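Local coordinates for amino acid ABC superfamily ATP binding cassette transporter, binding protein (Streptococcus pneumoniae, PDB 4H5G), which binds L-arginine and probably delivers it to the membrane part of an amino acid ABC importer, at residues A[93-98]-A[217-222]. Sequence-based numbering, arbitrary orientation.
Sequences DFSIPY and KVIQKL. With EDO (1,2-ethanediol), chain K.
Two branches of Ile219 reach residues 95-98 because CG2 stands anti to the backbone N, while CG1, at chi1 -72°, lies anti to the carbonyl carbon and carries CD1 to Ser95. From the other segment, Ile96 answers with CG1 lodged between its own N and carbonyl carbon, chi1 62°, and an extended chain that sends CD1 on to Gln220. The two isoleucine side chains run antiparallel alongside each other, Ile96 CG1 lying 3.7 Å from Ile219 CG2; the unbranched arm of Ile96 is long enough to touch both helix residues. Ile219 CG2 also meets Tyr98 CB at 3.6 Å and Pro97 O at 3.5 Å, so a beta-branched residue suits the place: CG2 sits between Ile96 and Tyr98 while the other branch serves Ser95. Ile219 CD1 comes to 3.3 Å from Ser95 OG, a close touch of methyl on hydroxyl. The small serine lets this methyl come close and spends its polarity on the backbone, OG donating to Ile96 O at 2.7 Å, tilted 31° from the carbonyl plane. In this type II periplasmic binding protein fold, the contact seats helix 209-225 against segment 93-98 on strand 92-94. No hydrogen bond joins the two segments, but the same helix holds 93-98 through Asp216 OD1 to Ile96 N and Lys223 NZ to Pro97 O. At the partly exposed margin, Gln220 lies roughly perpendicular to Ile96, offering CB and OE1, the latter 3.7 Å from Ile96 CD1, and keeping NE2 for Asp224 OD1. Tyr98 combines an apolar CB, its closest touch on Ile219, with a long ring that has Ile219 CD1 obliquely beside it and runs on to Tyr228 and Met44, its side chain about 8 Å from the bound arginine.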
loop_
_atom_site.group_PDB
_atom_site.type_symbol
_atom_site.label_atom_id
_atom_site.label_comp_id
_atom_site.label_asym_id
_atom_site.label_seq_id
_atom_site.Cartn_x
_atom_site.Cartn_y
_atom_site.Cartn_z
ATOM N N ASP A 93 -12.288 -11.716 0.833
ATOM C CA ASP A 93 -12.941 -10.999 1.919
ATOM C C ASP A 93 -11.963 -9.995 2.452
ATOM O O ASP A 93 -10.755 -10.143 2.279
ATOM C CB ASP A 93 -13.376 -11.948 3.024
ATOM C CG ASP A 93 -14.683 -12.652 2.703
ATOM O OD1 ASP A 93 -15.420 -12.217 1.789
ATOM O OD2 ASP A 93 -14.985 -13.637 3.393
ATOM N N PHE A 94 -12.474 -8.947 3.083
ATOM C CA PHE A 94 -11.579 -7.951 3.653
ATOM C C PHE A 94 -11.938 -7.711 5.098
ATOM O O PHE A 94 -13.106 -7.845 5.504
ATOM C CB PHE A 94 -11.668 -6.618 2.896
ATOM C CG PHE A 94 -10.934 -6.609 1.582
ATOM C CD1 PHE A 94 -11.577 -6.971 0.412
ATOM C CD2 PHE A 94 -9.597 -6.231 1.520
ATOM C CE1 PHE A 94 -10.900 -6.962 -0.802
ATOM C CE2 PHE A 94 -8.914 -6.217 0.310
ATOM C CZ PHE A 94 -9.571 -6.578 -0.852
ATOM N N SER A 95 -10.922 -7.335 5.859
ATOM C CA SER A 95 -11.099 -6.879 7.231
ATOM C C SER A 95 -11.834 -5.553 7.153
ATOM O O SER A 95 -11.975 -4.970 6.072
ATOM C CB SER A 95 -9.732 -6.653 7.882
ATOM O OG SER A 95 -9.127 -5.491 7.363
ATOM N N ILE A 96 -12.303 -5.070 8.301
ATOM C CA ILE A 96 -12.726 -3.676 8.400
ATOM C C ILE A 96 -11.544 -2.790 7.974
ATOM O O ILE A 96 -10.389 -3.201 8.060
ATOM C CB ILE A 96 -13.189 -3.332 9.831
ATOM C CG1 ILE A 96 -12.038 -3.495 10.829
ATOM C CG2 ILE A 96 -14.427 -4.172 10.202
ATOM C CD1 ILE A 96 -12.414 -3.137 12.281
ATOM N N PRO A 97 -11.821 -1.563 7.501
ATOM C CA PRO A 97 -10.698 -0.708 7.091
ATOM C C PRO A 97 -9.765 -0.437 8.275
ATOM O O PRO A 97 -10.262 -0.282 9.394
ATOM C CB PRO A 97 -11.381 0.616 6.726
ATOM C CG PRO A 97 -12.783 0.278 6.463
ATOM C CD PRO A 97 -13.131 -0.944 7.247
ATOM N N TYR A 98 -8.458 -0.381 8.041
ATOM C CA TYR A 98 -7.542 0.061 9.092
ATOM C C TYR A 98 -7.036 1.480 8.882
ATOM O O TYR A 98 -6.592 2.137 9.827
ATOM C CB TYR A 98 -6.369 -0.920 9.261
ATOM C CG TYR A 98 -5.495 -1.136 8.050
ATOM C CD1 TYR A 98 -4.459 -0.259 7.755
ATOM C CD2 TYR A 98 -5.675 -2.247 7.218
ATOM C CE1 TYR A 98 -3.628 -0.461 6.663
ATOM C CE2 TYR A 98 -4.836 -2.462 6.110
ATOM C CZ TYR A 98 -3.816 -1.564 5.853
ATOM O OH TYR A 98 -2.963 -1.768 4.770
ATOM N N LYS A 217 -10.749 -7.516 15.241
ATOM C CA LYS A 217 -10.626 -7.155 16.653
ATOM C C LYS A 217 -9.347 -6.353 16.871
ATOM O O LYS A 217 -9.344 -5.316 17.552
ATOM C CB LYS A 217 -10.616 -8.418 17.522
ATOM C CG LYS A 217 -10.278 -8.160 18.976
ATOM C CD LYS A 217 -10.098 -9.480 19.712
ATOM C CE LYS A 217 -9.621 -9.242 21.129
ATOM N NZ LYS A 217 -10.687 -8.577 21.925
ATOM N N VAL A 218 -8.256 -6.827 16.276
ATOM C CA VAL A 218 -6.976 -6.125 16.415
ATOM C C VAL A 218 -7.045 -4.741 15.772
ATOM O O VAL A 218 -6.611 -3.744 16.367
ATOM C CB VAL A 218 -5.836 -6.950 15.801
ATOM C CG1 VAL A 218 -4.526 -6.151 15.794
ATOM C CG2 VAL A 218 -5.659 -8.242 16.604
ATOM N N ILE A 219 -7.606 -4.678 14.568
ATOM C CA ILE A 219 -7.710 -3.396 13.848
ATOM C C ILE A 219 -8.600 -2.402 14.580
ATOM O O ILE A 219 -8.284 -1.208 14.661
ATOM C CB ILE A 219 -8.216 -3.590 12.399
ATOM C CG1 ILE A 219 -7.112 -4.222 11.548
ATOM C CG2 ILE A 219 -8.630 -2.255 11.774
ATOM C CD1 ILE A 219 -7.603 -4.649 10.181
ATOM N N GLN A 220 -9.706 -2.880 15.133
ATOM C CA GLN A 220 -10.603 -1.960 15.842
ATOM C C GLN A 220 -9.887 -1.361 17.044
ATOM O O GLN A 220 -10.038 -0.174 17.361
ATOM C CB GLN A 220 -11.904 -2.652 16.277
ATOM C CG GLN A 220 -12.964 -1.655 16.769
ATOM C CD GLN A 220 -13.407 -0.655 15.686
ATOM O OE1 GLN A 220 -14.157 -1.008 14.768
ATOM N NE2 GLN A 220 -12.938 0.600 15.794
ATOM N N LYS A 221 -9.097 -2.181 17.722
ATOM C CA LYS A 221 -8.350 -1.690 18.882
ATOM C C LYS A 221 -7.295 -0.661 18.465
ATOM O O LYS A 221 -7.112 0.365 19.131
ATOM C CB LYS A 221 -7.710 -2.874 19.605
ATOM C CG LYS A 221 -6.596 -2.500 20.543
ATOM C CD LYS A 221 -7.122 -2.157 21.897
ATOM C CE LYS A 221 -6.093 -2.534 22.950
ATOM N NZ LYS A 221 -6.711 -2.551 24.304
ATOM N N LEU A 222 -6.609 -0.922 17.362
ATOM C CA LEU A 222 -5.613 0.037 16.841
ATOM C C LEU A 222 -6.265 1.372 16.490
ATOM O O LEU A 222 -5.766 2.436 16.866
ATOM C CB LEU A 222 -4.904 -0.527 15.602
ATOM C CG LEU A 222 -4.058 -1.785 15.792
ATOM C CD1 LEU A 222 -3.598 -2.298 14.433
ATOM C CD2 LEU A 222 -2.853 -1.510 16.682
HETATM C C1 EDO K . -7.588 -9.634 24.785
HETATM O O1 EDO K . -7.364 -10.589 23.738
HETATM C C2 EDO K . -8.418 -8.454 24.293
HETATM O O2 EDO K . -9.783 -8.580 24.718
#